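PDB 6WM6: extracellular solute-binding protein, family 5 from Chelativorans sp., which binds EDTA and other aminopolycarboxylates in the periplasm, probably delivering them to an ABC transporter for uptake. Local coordinates for residues N542-P547 against P552-A557; S83-Q88 against L181-L186; T265-G270 against L294-Q299; K253-T258 against N269-V274; M300-N305 against R346-M351. All blocks are in the same frame, centred on the assembly; numbering follows the deposited sequence.

Along the chain the contacts come in the order interaction 2, 4, 3, 5 and 1, and the last, formed by the C-terminal loop 542-557, touches all the others. Its centre lies about 16 to 19 Å from each of theirs, whereas the centres of interactions 2 and 3 are about 33 Å apart. Interactions 3 and 4 are close neighbours, with centres about 10 Å apart: interaction 3 uses helix 263-268 and interaction 4 the chain that leaves it, and they share Asn269 and Gly270. Interactions 3 and 5 follow one another along strands 296-299 and 302-303, beside the long strand 524-537. Polar contacts from Asn546 to Val87, Asp545 to Asn301 and Asp545 to Gln299 tie the late loop to earlier parts of this periplasmic binding protein.

Interaction 1: residues N542-P547 against P552-A557; sequences NLRDNP and PAYNTA. With EDO (1,2-ethanediol), chain G; EDO (1,2-ethanediol), chain E.
With chi1 at 81°, the ring of Tyr554 is placed between its own backbone N and carbonyl carbon, while Asn546 turns CG anti to its backbone N (chi1 -172°), and the two groups meet over a ring face. The Asn546 amide is inclined by 36° to the ring, and its ND2 approaches Tyr554 CG to 3.4 Å. This amide is also held by the backbone O of Gly551. On the opposite face of the tyrosine, CB of Asn555 sits above the ring centre, leaving the aromatic group between two asparagines. Arg544, bent at chi3, donates from NH1 to Tyr554 OH at 3.0 Å, with the hydroxyl close to the guanidinium plane, while its NE is engaged by Val39 O. Replacing Tyr554 by an alanine would probably leave Arg544 NH1 without its hydroxyl mate and the Asn546 amide without its ring support. Nearby, Asn555 ND2 donates to Asn542 O at 3.0 Å, in the carbonyl plane. A water accepts from Arg544 N at 2.8 Å and lies close to Pro552 O and Asn555 OD1. Pro552 adds an apolar touch, its CB 4.4 Å from Leu543 CD1. These bonds and the shared water hold together the long loop that joins strands 540-541 and 560-561 of the periplasmic binding protein fold.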
# COMPACT_ATOMS: atom_id res chain seq x y z
N ASN A 542 -14.74 17.02 -5.36
CA ASN A 542 -13.38 16.92 -4.82
C ASN A 542 -13.06 15.52 -4.36
O ASN A 542 -12.06 15.32 -3.65
CB ASN A 542 -13.09 17.98 -3.76
CG ASN A 542 -13.27 19.37 -4.31
OD1 ASN A 542 -12.80 19.67 -5.40
ND2 ASN A 542 -13.99 20.19 -3.59
N LEU A 543 -13.85 14.54 -4.75
CA LEU A 543 -13.59 13.13 -4.50
C LEU A 543 -12.88 12.57 -5.71
O LEU A 543 -13.43 12.56 -6.83
CB LEU A 543 -14.93 12.42 -4.26
CG LEU A 543 -14.85 10.90 -4.17
CD1 LEU A 543 -14.02 10.41 -2.99
CD2 LEU A 543 -16.28 10.33 -4.11
N ARG A 544 -11.67 12.07 -5.49
CA ARG A 544 -10.92 11.54 -6.61
C ARG A 544 -10.07 10.38 -6.15
O ARG A 544 -9.73 10.23 -4.98
CB ARG A 544 -10.06 12.62 -7.28
CG ARG A 544 -8.89 13.14 -6.41
CD ARG A 544 -8.11 14.23 -7.13
NE ARG A 544 -8.94 15.40 -7.36
CZ ARG A 544 -9.08 16.43 -6.55
NH1 ARG A 544 -8.44 16.47 -5.40
NH2 ARG A 544 -9.88 17.43 -6.89
N ASP A 545 -9.69 9.57 -7.12
CA ASP A 545 -8.79 8.47 -6.83
C ASP A 545 -7.44 9.02 -6.39
O ASP A 545 -6.97 10.04 -6.88
CB ASP A 545 -8.62 7.57 -8.04
CG ASP A 545 -7.98 6.24 -7.72
OD1 ASP A 545 -7.94 5.83 -6.54
OD2 ASP A 545 -7.51 5.60 -8.70
N ASN A 546 -6.82 8.32 -5.46
CA ASN A 546 -5.47 8.60 -4.99
C ASN A 546 -4.87 7.21 -4.95
O ASN A 546 -5.01 6.51 -3.95
CB ASN A 546 -5.53 9.28 -3.63
CG ASN A 546 -4.19 9.78 -3.16
OD1 ASN A 546 -3.33 10.12 -3.97
ND2 ASN A 546 -3.99 9.85 -1.85
N PRO A 547 -4.29 6.74 -6.08
CA PRO A 547 -4.09 5.28 -6.30
C PRO A 547 -2.84 4.75 -5.63
O PRO A 547 -1.92 4.18 -6.26
CB PRO A 547 -4.04 5.18 -7.84
CG PRO A 547 -3.52 6.51 -8.27
CD PRO A 547 -4.13 7.52 -7.32
N PRO A 552 -8.26 7.53 -1.37
CA PRO A 552 -9.14 8.67 -1.67
C PRO A 552 -9.46 9.57 -0.50
O PRO A 552 -9.83 10.73 -0.73
CB PRO A 552 -10.41 8.01 -2.23
CG PRO A 552 -9.99 6.65 -2.67
CD PRO A 552 -8.81 6.23 -1.81
N ALA A 553 -9.37 9.10 0.73
CA ALA A 553 -9.65 9.94 1.88
C ALA A 553 -8.51 10.86 2.26
O ALA A 553 -8.56 11.49 3.34
CB ALA A 553 -10.11 9.09 3.08
N TYR A 554 -7.55 11.06 1.38
CA TYR A 554 -6.45 11.99 1.66
C TYR A 554 -6.90 13.44 1.78
O TYR A 554 -6.14 14.24 2.36
CB TYR A 554 -5.37 11.90 0.58
CG TYR A 554 -5.63 12.65 -0.71
CD1 TYR A 554 -6.67 12.29 -1.56
CD2 TYR A 554 -4.82 13.72 -1.08
CE1 TYR A 554 -6.90 12.99 -2.74
CE2 TYR A 554 -5.05 14.42 -2.27
CZ TYR A 554 -6.08 14.03 -3.09
OH TYR A 554 -6.33 14.72 -4.26
N ASN A 555 -8.07 13.81 1.27
CA ASN A 555 -8.48 15.22 1.21
C ASN A 555 -9.94 15.42 1.64
O ASN A 555 -10.66 16.23 1.05
CB ASN A 555 -8.27 15.81 -0.18
CG ASN A 555 -9.25 15.27 -1.17
OD1 ASN A 555 -9.71 14.13 -1.04
ND2 ASN A 555 -9.59 16.06 -2.18
N THR A 556 -10.40 14.73 2.69
CA THR A 556 -11.80 14.82 3.07
C THR A 556 -12.23 16.22 3.48
O THR A 556 -13.43 16.53 3.39
CB THR A 556 -12.22 13.84 4.18
OG1 THR A 556 -11.58 14.16 5.43
CG2 THR A 556 -11.97 12.39 3.78
N ALA A 557 -11.31 17.09 3.90
CA ALA A 557 -11.70 18.47 4.18
C ALA A 557 -12.36 19.13 2.98
O ALA A 557 -13.13 20.09 3.16
CB ALA A 557 -10.49 19.31 4.58
C1 EDO G . -7.68 14.27 5.30
O1 EDO G . -8.87 13.52 5.05
C2 EDO G . -8.03 15.72 5.67
O2 EDO G . -8.53 16.48 4.53
C1 EDO E . 2.06 5.26 -8.73
O1 EDO E . 1.50 6.21 -9.64
C2 EDO E . 0.91 4.43 -8.15
O2 EDO E . -0.19 5.34 -7.99
O HOH W 1 -10.59 12.34 -2.90

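Interaction 2: residues S83-Q88 against L181-L186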
# COMPACT_ATOMS: atom_id res chain seq x y z
N SER A 83 -1.12 14.94 9.52
CA SER A 83 0.03 14.36 8.84
C SER A 83 1.01 15.47 8.48
O SER A 83 0.60 16.53 8.00
CB SER A 83 -0.38 13.65 7.52
OG SER A 83 -1.38 12.66 7.76
N ALA A 84 2.32 15.22 8.62
CA ALA A 84 3.30 16.22 8.19
C ALA A 84 3.28 16.38 6.67
O ALA A 84 3.27 17.52 6.17
CB ALA A 84 4.70 15.85 8.70
N PHE A 85 3.31 15.26 5.93
CA PHE A 85 3.20 15.24 4.49
C PHE A 85 2.14 14.23 4.11
O PHE A 85 1.83 13.32 4.88
CB PHE A 85 4.52 14.80 3.80
CG PHE A 85 5.66 15.77 3.97
CD1 PHE A 85 6.36 15.87 5.16
CD2 PHE A 85 6.04 16.58 2.91
CE1 PHE A 85 7.42 16.78 5.30
CE2 PHE A 85 7.10 17.48 3.05
CZ PHE A 85 7.77 17.59 4.25
N MET A 86 1.57 14.39 2.91
CA MET A 86 0.53 13.50 2.41
C MET A 86 0.81 13.11 0.98
O MET A 86 1.20 13.95 0.15
CB MET A 86 -0.82 14.18 2.52
CG MET A 86 -2.01 13.33 2.06
SD MET A 86 -2.08 11.69 2.82
CE MET A 86 -1.85 12.11 4.56
N VAL A 87 0.62 11.83 0.69
CA VAL A 87 0.80 11.32 -0.67
C VAL A 87 -0.36 11.75 -1.55
O VAL A 87 -1.53 11.59 -1.17
CB VAL A 87 0.93 9.79 -0.66
CG1 VAL A 87 1.31 9.31 -2.06
CG2 VAL A 87 1.97 9.32 0.37
N GLN A 88 -0.04 12.30 -2.70
CA GLN A 88 -0.97 12.88 -3.65
C GLN A 88 -1.21 11.93 -4.82
O GLN A 88 -0.46 10.96 -5.02
CB GLN A 88 -0.40 14.19 -4.21
CG GLN A 88 0.00 15.21 -3.15
CD GLN A 88 -1.17 15.66 -2.34
OE1 GLN A 88 -2.09 16.32 -2.88
NE2 GLN A 88 -1.20 15.32 -1.07
N LEU A 181 17.13 9.22 3.29
CA LEU A 181 16.39 9.83 2.18
C LEU A 181 14.95 10.14 2.53
O LEU A 181 14.43 11.21 2.21
CB LEU A 181 16.43 8.85 1.00
CG LEU A 181 15.47 9.12 -0.14
CD1 LEU A 181 15.90 10.34 -0.87
CD2 LEU A 181 15.40 7.90 -1.06
N GLY A 182 14.26 9.20 3.18
CA GLY A 182 12.82 9.24 3.26
C GLY A 182 12.25 10.04 4.42
O GLY A 182 11.20 9.70 4.98
N TRP A 183 12.90 11.14 4.80
CA TRP A 183 12.46 11.87 5.98
C TRP A 183 11.08 12.50 5.81
O TRP A 183 10.37 12.67 6.80
CB TRP A 183 13.51 12.91 6.37
CG TRP A 183 13.71 14.02 5.38
CD1 TRP A 183 14.64 14.07 4.37
CD2 TRP A 183 12.99 15.26 5.32
NE1 TRP A 183 14.53 15.25 3.68
CE2 TRP A 183 13.53 16.00 4.24
CE3 TRP A 183 11.94 15.80 6.05
CZ2 TRP A 183 13.04 17.26 3.90
CZ3 TRP A 183 11.46 17.05 5.70
CH2 TRP A 183 12.02 17.76 4.65
N GLN A 184 10.66 12.83 4.58
CA GLN A 184 9.32 13.36 4.38
C GLN A 184 8.23 12.32 4.60
O GLN A 184 7.05 12.69 4.68
CB GLN A 184 9.20 13.99 2.99
CG GLN A 184 10.08 15.22 2.82
CD GLN A 184 9.93 15.91 1.48
OE1 GLN A 184 9.26 15.42 0.58
NE2 GLN A 184 10.51 17.09 1.36
N GLY A 185 8.59 11.05 4.72
CA GLY A 185 7.65 10.00 5.11
C GLY A 185 7.43 9.87 6.59
O GLY A 185 6.55 9.10 7.00
N LEU A 186 8.19 10.60 7.40
CA LEU A 186 8.10 10.52 8.85
C LEU A 186 7.02 11.44 9.41
O LEU A 186 6.64 12.43 8.79
CB LEU A 186 9.45 10.89 9.47
CG LEU A 186 10.62 10.05 8.97
CD1 LEU A 186 11.93 10.51 9.59
CD2 LEU A 186 10.41 8.57 9.27
O HOH W 2 4.84 12.68 6.63
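A water between Phe85 and the 3-10 turn at Gln184 is gripped by three backbone groups: it accepts from Phe85 N at 3.1 Å and donates to Gln184 O at 2.9 Å and to Leu186 O at 2.8 Å. It thereby joins strand 85-87 to the segment 181-186, which makes no direct hydrogen bond with it. Beside the water, the Phe85 ring takes Gln184 on one face. CB of Gln184 stands 3.8 Å from the ring centroid, only 1° off the normal, a well-centred CH-pi contact. Farther out, with CG anti to the carbonyl carbon (chi1 -66°) and the chain extended, the glutamine lays its amide over the ring rim, the planes 18° apart and CD 3.6 Å from Phe85 CE2. Gln184 CG also covers a face of the Trp183 indole, whose CZ3 comes within 4.0 Å of Phe85 CZ; the two aromatic rings meet obliquely. Trp183 rests on strand 111-117 and Phe85 touches Met95 and Ala103, so the contact links the 85-87/93-95 hairpin with the larger antiparallel sheet. Its chemistry is uncharged: the direct touch is by CH-pi and amide-over-ring contact and by carbon against carbonyl oxygen, and the bridging water supplies the polar link.

Interaction 3: residues T265-G270 against L294-Q299; sequences TALENG and LGIDFQ
Leu267, near the end of helix 263-268, packs against Ile296 on strand 296-299 in a helix-on-strand contact of the binding-protein fold. The helix ends in a Schellman motif at Gly270, whose N bonds to Leu267 O at 3.1 Å; its positive phi calls for glycine. The close-packed part is the inner pair, both residues buried. The branches of Leu267 and Ile296 reach toward each other tip to tip, with Leu267 CG 4.0 Å from Ile296 CD1 and Leu267 CD2 4.1 Å from Ile296 CG2. Ile535 of strand 524-537 touches both side chains, which extends this apolar patch onto the neighbouring strand. The outer part is looser and faces solvent: Leu294 is exposed, Glu268 partly so, and no hydrogen bond crosses between the segments. Glu268 runs out extended from CG, which stands anti to the backbone N (chi1 -178°), and crosses Leu294 with its aliphatic part. The contact there comes down to one methylene against one methyl, Glu268 CG to Leu294 CD1 at 3.8 Å.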
# COMPACT_ATOMS: atom_id res chain seq x y z
N THR A 265 -24.30 -3.06 -5.36
CA THR A 265 -25.73 -3.07 -5.05
C THR A 265 -26.08 -2.02 -4.01
O THR A 265 -27.09 -1.31 -4.15
CB THR A 265 -26.15 -4.47 -4.58
OG1 THR A 265 -25.97 -5.40 -5.66
CG2 THR A 265 -27.60 -4.48 -4.13
N ALA A 266 -25.26 -1.88 -2.97
CA ALA A 266 -25.50 -0.88 -1.94
C ALA A 266 -25.45 0.54 -2.52
O ALA A 266 -26.21 1.42 -2.10
CB ALA A 266 -24.48 -1.03 -0.82
N LEU A 267 -24.54 0.78 -3.47
CA LEU A 267 -24.46 2.09 -4.11
C LEU A 267 -25.72 2.37 -4.92
O LEU A 267 -26.31 3.46 -4.83
CB LEU A 267 -23.19 2.15 -4.98
CG LEU A 267 -22.95 3.43 -5.73
CD1 LEU A 267 -22.64 4.61 -4.85
CD2 LEU A 267 -21.78 3.21 -6.73
N GLU A 268 -26.15 1.39 -5.72
CA GLU A 268 -27.36 1.56 -6.52
C GLU A 268 -28.59 1.80 -5.65
O GLU A 268 -29.47 2.59 -6.01
CB GLU A 268 -27.56 0.33 -7.41
CG GLU A 268 -28.77 0.44 -8.33
CD GLU A 268 -28.90 -0.74 -9.27
OE1 GLU A 268 -28.06 -1.67 -9.19
OE2 GLU A 268 -29.84 -0.74 -10.10
N ASN A 269 -28.65 1.14 -4.49
CA ASN A 269 -29.80 1.26 -3.60
C ASN A 269 -29.77 2.52 -2.74
O ASN A 269 -30.71 2.75 -1.98
CB ASN A 269 -29.87 0.06 -2.66
CG ASN A 269 -30.17 -1.24 -3.38
OD1 ASN A 269 -30.74 -1.24 -4.47
ND2 ASN A 269 -29.79 -2.36 -2.77
N GLY A 270 -28.69 3.32 -2.79
CA GLY A 270 -28.59 4.50 -1.98
C GLY A 270 -28.10 4.30 -0.57
O GLY A 270 -28.05 5.27 0.20
N LEU A 294 -28.33 6.88 -13.02
CA LEU A 294 -28.60 7.12 -11.62
C LEU A 294 -27.61 8.09 -10.98
O LEU A 294 -27.55 8.21 -9.76
CB LEU A 294 -28.57 5.79 -10.85
CG LEU A 294 -29.64 4.76 -11.24
CD1 LEU A 294 -29.40 3.45 -10.51
CD2 LEU A 294 -31.04 5.30 -10.94
N GLY A 295 -26.81 8.77 -11.80
CA GLY A 295 -25.86 9.73 -11.28
C GLY A 295 -24.59 9.10 -10.76
O GLY A 295 -23.92 9.71 -9.92
N ILE A 296 -24.26 7.90 -11.22
CA ILE A 296 -23.05 7.18 -10.79
C ILE A 296 -21.97 7.36 -11.83
O ILE A 296 -22.23 7.24 -13.04
CB ILE A 296 -23.36 5.70 -10.55
CG1 ILE A 296 -24.28 5.57 -9.30
CG2 ILE A 296 -22.08 4.89 -10.41
CD1 ILE A 296 -24.90 4.22 -9.12
N ASP A 297 -20.76 7.65 -11.37
CA ASP A 297 -19.58 7.75 -12.23
C ASP A 297 -18.48 6.93 -11.59
O ASP A 297 -18.61 6.42 -10.48
CB ASP A 297 -19.13 9.21 -12.42
CG ASP A 297 -18.38 9.43 -13.74
OD1 ASP A 297 -18.07 8.44 -14.47
OD2 ASP A 297 -18.11 10.61 -14.05
N PHE A 298 -17.36 6.80 -12.31
CA PHE A 298 -16.25 6.02 -11.76
C PHE A 298 -14.92 6.52 -12.29
O PHE A 298 -14.84 7.14 -13.36
CB PHE A 298 -16.43 4.51 -12.02
CG PHE A 298 -16.39 4.10 -13.45
CD1 PHE A 298 -17.52 4.19 -14.24
CD2 PHE A 298 -15.23 3.60 -14.01
CE1 PHE A 298 -17.50 3.81 -15.57
CE2 PHE A 298 -15.19 3.22 -15.34
CZ PHE A 298 -16.33 3.32 -16.12
N GLN A 299 -13.88 6.26 -11.51
CA GLN A 299 -12.49 6.56 -11.85
C GLN A 299 -11.69 5.29 -11.59
O GLN A 299 -11.92 4.59 -10.60
CB GLN A 299 -11.94 7.67 -10.97
CG GLN A 299 -12.63 9.01 -11.12
CD GLN A 299 -12.24 9.99 -10.04
OE1 GLN A 299 -11.10 10.02 -9.60
NE2 GLN A 299 -13.20 10.80 -9.58

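Interaction 4: residues K253-T258 against N269-V274; sequences KFRIIT and NGEVDV
Charge pairing and apolar contact share the work between Arg255 and Ile257 on one side and Glu271 and Val272 on the other. Arg255 is modelled in two conformers, so its pairing with Glu271 is doubtful as a constant feature. In the conformer described, a single carboxylate oxygen makes the salt bridge: Glu271 OE2 lies 3.1 Å from Arg255 NH2 and 3.2 Å from Arg255 NE. Both hydrogen bonds are weak, the oxygen approaching the guanidinium obliquely, with an N-H...O angle of 131° at NH2. The two planes are 29° apart. Arg255 bends at chi2 (79°) to bring its head beside the extended Glu271, on the solvent side; its stronger polar partner is Gln231, whose OE1 bonds NH1. The apolar half centres on one methyl, Val272 CG1, which stands anti to its carbonyl carbon and meets Arg255 CB at 3.9 Å and Ile257 CD1 also at 3.9 Å. The arginine therefore presents its aliphatic root to the valine and its charge to the glutamate. In this part of the periplasmic binding protein fold, strand 251-256 is hydrogen-bonded between strands 49-54 and 232-237, and helix 263-268, which connects the two segments, places Ala266 against Ile257, Glu271 and Val272.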
# COMPACT_ATOMS: atom_id res chain seq x y z
N LYS A 253 -19.79 9.42 6.83
CA LYS A 253 -20.03 8.10 7.38
C LYS A 253 -19.25 7.05 6.60
O LYS A 253 -19.11 7.15 5.37
CB LYS A 253 -21.54 7.76 7.31
CG LYS A 253 -22.37 8.59 8.28
CD LYS A 253 -23.86 8.43 8.05
CE LYS A 253 -24.61 9.16 9.14
NZ LYS A 253 -26.08 9.12 8.90
N PHE A 254 -18.74 6.05 7.32
CA PHE A 254 -18.12 4.87 6.72
C PHE A 254 -18.98 3.67 7.09
O PHE A 254 -19.10 3.34 8.27
CB PHE A 254 -16.68 4.74 7.19
CG PHE A 254 -15.80 5.86 6.73
CD1 PHE A 254 -15.30 5.87 5.44
CD2 PHE A 254 -15.50 6.89 7.58
CE1 PHE A 254 -14.49 6.90 5.00
CE2 PHE A 254 -14.66 7.94 7.15
CZ PHE A 254 -14.18 7.94 5.88
N ARG A 255 -19.60 3.07 6.08
CA ARG A 255 -20.49 1.94 6.27
C ARG A 255 -19.72 0.65 6.01
O ARG A 255 -19.12 0.50 4.94
CB ARG A 255 -21.67 2.05 5.31
CG ARG A 255 -22.64 0.87 5.34
CD ARG A 255 -23.60 0.94 6.50
NE ARG A 255 -24.66 -0.05 6.33
CZ ARG A 255 -24.74 -1.20 6.99
NH1 ARG A 255 -23.84 -1.52 7.90
NH2 ARG A 255 -25.75 -2.03 6.74
N ILE A 256 -19.75 -0.26 6.97
CA ILE A 256 -19.01 -1.51 6.87
C ILE A 256 -19.81 -2.51 6.05
O ILE A 256 -20.92 -2.89 6.45
CB ILE A 256 -18.67 -2.04 8.28
CG1 ILE A 256 -17.71 -1.04 8.96
CG2 ILE A 256 -18.06 -3.42 8.20
CD1 ILE A 256 -17.83 -1.00 10.46
N ILE A 257 -19.25 -2.93 4.92
CA ILE A 257 -19.83 -3.95 4.04
C ILE A 257 -18.69 -4.93 3.74
O ILE A 257 -17.88 -4.70 2.83
CB ILE A 257 -20.39 -3.36 2.74
CG1 ILE A 257 -21.44 -2.29 3.05
CG2 ILE A 257 -21.00 -4.45 1.85
CD1 ILE A 257 -21.99 -1.58 1.83
N THR A 258 -18.63 -6.02 4.50
CA THR A 258 -17.49 -6.93 4.41
C THR A 258 -17.49 -7.73 3.11
O THR A 258 -16.43 -8.16 2.66
CB THR A 258 -17.48 -7.88 5.62
OG1 THR A 258 -18.76 -8.51 5.74
CG2 THR A 258 -17.17 -7.11 6.90
N ASN A 269 -28.65 1.14 -4.49
CA ASN A 269 -29.80 1.26 -3.60
C ASN A 269 -29.77 2.52 -2.74
O ASN A 269 -30.71 2.75 -1.98
CB ASN A 269 -29.87 0.06 -2.66
CG ASN A 269 -30.17 -1.24 -3.38
OD1 ASN A 269 -30.74 -1.24 -4.47
ND2 ASN A 269 -29.79 -2.36 -2.77
N GLY A 270 -28.69 3.32 -2.79
CA GLY A 270 -28.59 4.50 -1.98
C GLY A 270 -28.10 4.30 -0.57
O GLY A 270 -28.05 5.27 0.20
N GLU A 271 -27.71 3.07 -0.21
CA GLU A 271 -27.22 2.79 1.13
C GLU A 271 -25.84 3.39 1.36
O GLU A 271 -25.48 3.72 2.50
CB GLU A 271 -27.16 1.27 1.33
CG GLU A 271 -26.68 0.80 2.69
CD GLU A 271 -26.77 -0.71 2.84
OE1 GLU A 271 -27.39 -1.36 1.96
OE2 GLU A 271 -26.23 -1.25 3.83
N VAL A 272 -25.06 3.50 0.30
CA VAL A 272 -23.78 4.20 0.34
C VAL A 272 -23.72 5.06 -0.91
O VAL A 272 -24.45 4.85 -1.89
CB VAL A 272 -22.58 3.24 0.38
CG1 VAL A 272 -22.66 2.30 1.57
CG2 VAL A 272 -22.45 2.45 -0.92
N ASP A 273 -22.83 6.06 -0.87
CA ASP A 273 -22.62 6.96 -1.99
C ASP A 273 -21.27 6.79 -2.68
O ASP A 273 -21.08 7.37 -3.77
CB ASP A 273 -22.72 8.41 -1.50
CG ASP A 273 -23.97 8.67 -0.70
OD1 ASP A 273 -25.06 8.45 -1.25
OD2 ASP A 273 -23.86 9.08 0.46
N VAL A 274 -20.35 6.05 -2.09
CA VAL A 274 -19.00 5.86 -2.61
C VAL A 274 -18.57 4.44 -2.26
O VAL A 274 -18.76 4.00 -1.11
CB VAL A 274 -17.98 6.81 -1.97
CG1 VAL A 274 -16.60 6.68 -2.66
CG2 VAL A 274 -18.47 8.24 -2.00

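Interaction 5: residues M300-N305 against R346-M351; sequences MNPSAN and RNWPHM
The backbones of Pro302 and Trp348 stay well apart, their CA atoms 8.0 Å from each other, and no hydrogen bond crosses between the segments. The indole closes that distance. With CG anti to the backbone N (chi1 -156°), Trp348 sends the far end of its six-membered ring to the proline, CH2 lying 3.6 Å from Pro302 N. The pyrrolidine ring joins in through CG, 3.9 Å from Trp348 CH2 and 4.3 Å from the ring centroid, 28° off the normal: an off-centre CH-pi contact. CH2 also reaches the carbonyl carbon of Asn301, whose ND2 is bonded to Asp545. At its other end the indole is fixed by a hydrogen bond from NE1 to Gln529 O; Pro349 CD lies over one of its faces, and the Tyr528 ring meets it at about a right angle. A leucine in place of Trp348 would probably leave Gln529 O without this donor and open a gap beside Pro302. Just beyond, Ser303 forms an ST turn. This plain packing contact joins the loop after helix 333-340 to the chain beside strand 524-537, which bonds to Asn301 and Ser303 and packs Pro531 on Trp348, while Lys337 of helix 333-340 binds Trp348 O.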
# COMPACT_ATOMS: atom_id res chain seq x y z
N MET A 300 -10.75 4.97 -12.49
CA MET A 300 -9.89 3.82 -12.35
C MET A 300 -8.48 4.18 -12.82
O MET A 300 -8.34 4.84 -13.86
CB MET A 300 -10.38 2.67 -13.22
CG MET A 300 -11.77 2.19 -12.87
SD MET A 300 -12.30 0.80 -13.87
CE MET A 300 -11.11 -0.43 -13.45
N ASN A 301 -7.47 3.73 -12.08
CA ASN A 301 -6.08 4.05 -12.37
C ASN A 301 -5.21 2.87 -11.99
O ASN A 301 -5.60 2.02 -11.17
CB ASN A 301 -5.63 5.30 -11.59
CG ASN A 301 -6.37 6.53 -12.00
OD1 ASN A 301 -6.15 7.09 -13.08
ND2 ASN A 301 -7.28 6.96 -11.15
N PRO A 302 -3.97 2.81 -12.49
CA PRO A 302 -3.04 1.80 -11.97
C PRO A 302 -2.71 2.05 -10.51
O PRO A 302 -2.30 3.16 -10.14
CB PRO A 302 -1.79 1.94 -12.87
CG PRO A 302 -2.26 2.68 -14.06
CD PRO A 302 -3.43 3.54 -13.66
N SER A 303 -2.88 1.04 -9.67
CA SER A 303 -2.65 1.08 -8.23
C SER A 303 -1.16 1.01 -7.93
O SER A 303 -0.34 0.55 -8.74
CB SER A 303 -3.29 -0.20 -7.60
OG SER A 303 -3.21 -0.25 -6.19
N ALA A 304 -0.79 1.45 -6.72
CA ALA A 304 0.51 1.13 -6.17
C ALA A 304 0.62 -0.35 -5.82
O ALA A 304 1.74 -0.83 -5.55
CB ALA A 304 0.76 1.96 -4.90
N ASN A 305 -0.48 -1.08 -5.77
CA ASN A 305 -0.47 -2.51 -5.54
C ASN A 305 -0.14 -3.21 -6.84
O ASN A 305 -0.75 -2.93 -7.88
CB ASN A 305 -1.83 -3.01 -5.03
CG ASN A 305 -2.18 -2.48 -3.67
OD1 ASN A 305 -1.31 -2.11 -2.90
ND2 ASN A 305 -3.46 -2.51 -3.35
N ARG A 346 -7.20 -0.39 -21.13
CA ARG A 346 -6.42 -0.02 -22.29
C ARG A 346 -4.99 0.35 -21.91
O ARG A 346 -4.75 0.97 -20.86
CB ARG A 346 -7.05 1.19 -23.00
N ASN A 347 -4.03 -0.08 -22.72
CA ASN A 347 -2.62 0.27 -22.55
C ASN A 347 -2.17 0.02 -21.12
O ASN A 347 -1.52 0.86 -20.48
CB ASN A 347 -2.37 1.73 -22.97
CG ASN A 347 -2.68 1.96 -24.46
OD1 ASN A 347 -3.34 2.93 -24.80
ND2 ASN A 347 -2.21 1.07 -25.30
N TRP A 348 -2.52 -1.15 -20.61
CA TRP A 348 -2.18 -1.48 -19.23
C TRP A 348 -0.73 -1.97 -19.18
O TRP A 348 -0.36 -2.88 -19.92
CB TRP A 348 -3.10 -2.57 -18.69
CG TRP A 348 -3.18 -2.53 -17.18
CD1 TRP A 348 -2.61 -3.40 -16.29
CD2 TRP A 348 -3.86 -1.54 -16.40
NE1 TRP A 348 -2.91 -3.00 -15.00
CE2 TRP A 348 -3.68 -1.87 -15.05
CE3 TRP A 348 -4.63 -0.41 -16.72
CZ2 TRP A 348 -4.24 -1.12 -14.02
CZ3 TRP A 348 -5.18 0.33 -15.71
CH2 TRP A 348 -4.99 -0.03 -14.37
N PRO A 349 0.12 -1.39 -18.34
CA PRO A 349 1.55 -1.71 -18.43
C PRO A 349 1.92 -3.02 -17.75
O PRO A 349 1.45 -3.33 -16.65
CB PRO A 349 2.21 -0.51 -17.71
CG PRO A 349 1.19 -0.05 -16.74
CD PRO A 349 -0.16 -0.28 -17.40
N HIS A 350 2.80 -3.76 -18.40
CA HIS A 350 3.55 -4.80 -17.71
C HIS A 350 4.41 -4.17 -16.62
O HIS A 350 4.85 -3.02 -16.73
CB HIS A 350 4.51 -5.48 -18.68
CG HIS A 350 3.86 -6.37 -19.69
ND1 HIS A 350 3.26 -7.56 -19.35
CD2 HIS A 350 3.75 -6.25 -21.04
CE1 HIS A 350 2.80 -8.14 -20.46
NE2 HIS A 350 3.07 -7.35 -21.49
N MET A 351 4.67 -4.93 -15.56
CA MET A 351 5.65 -4.53 -14.56
C MET A 351 6.77 -5.56 -14.57
O MET A 351 6.55 -6.73 -14.21
CB MET A 351 5.04 -4.41 -13.19
CG MET A 351 6.04 -3.89 -12.17
SD MET A 351 5.17 -3.41 -10.66
CE MET A 351 6.55 -3.35 -9.51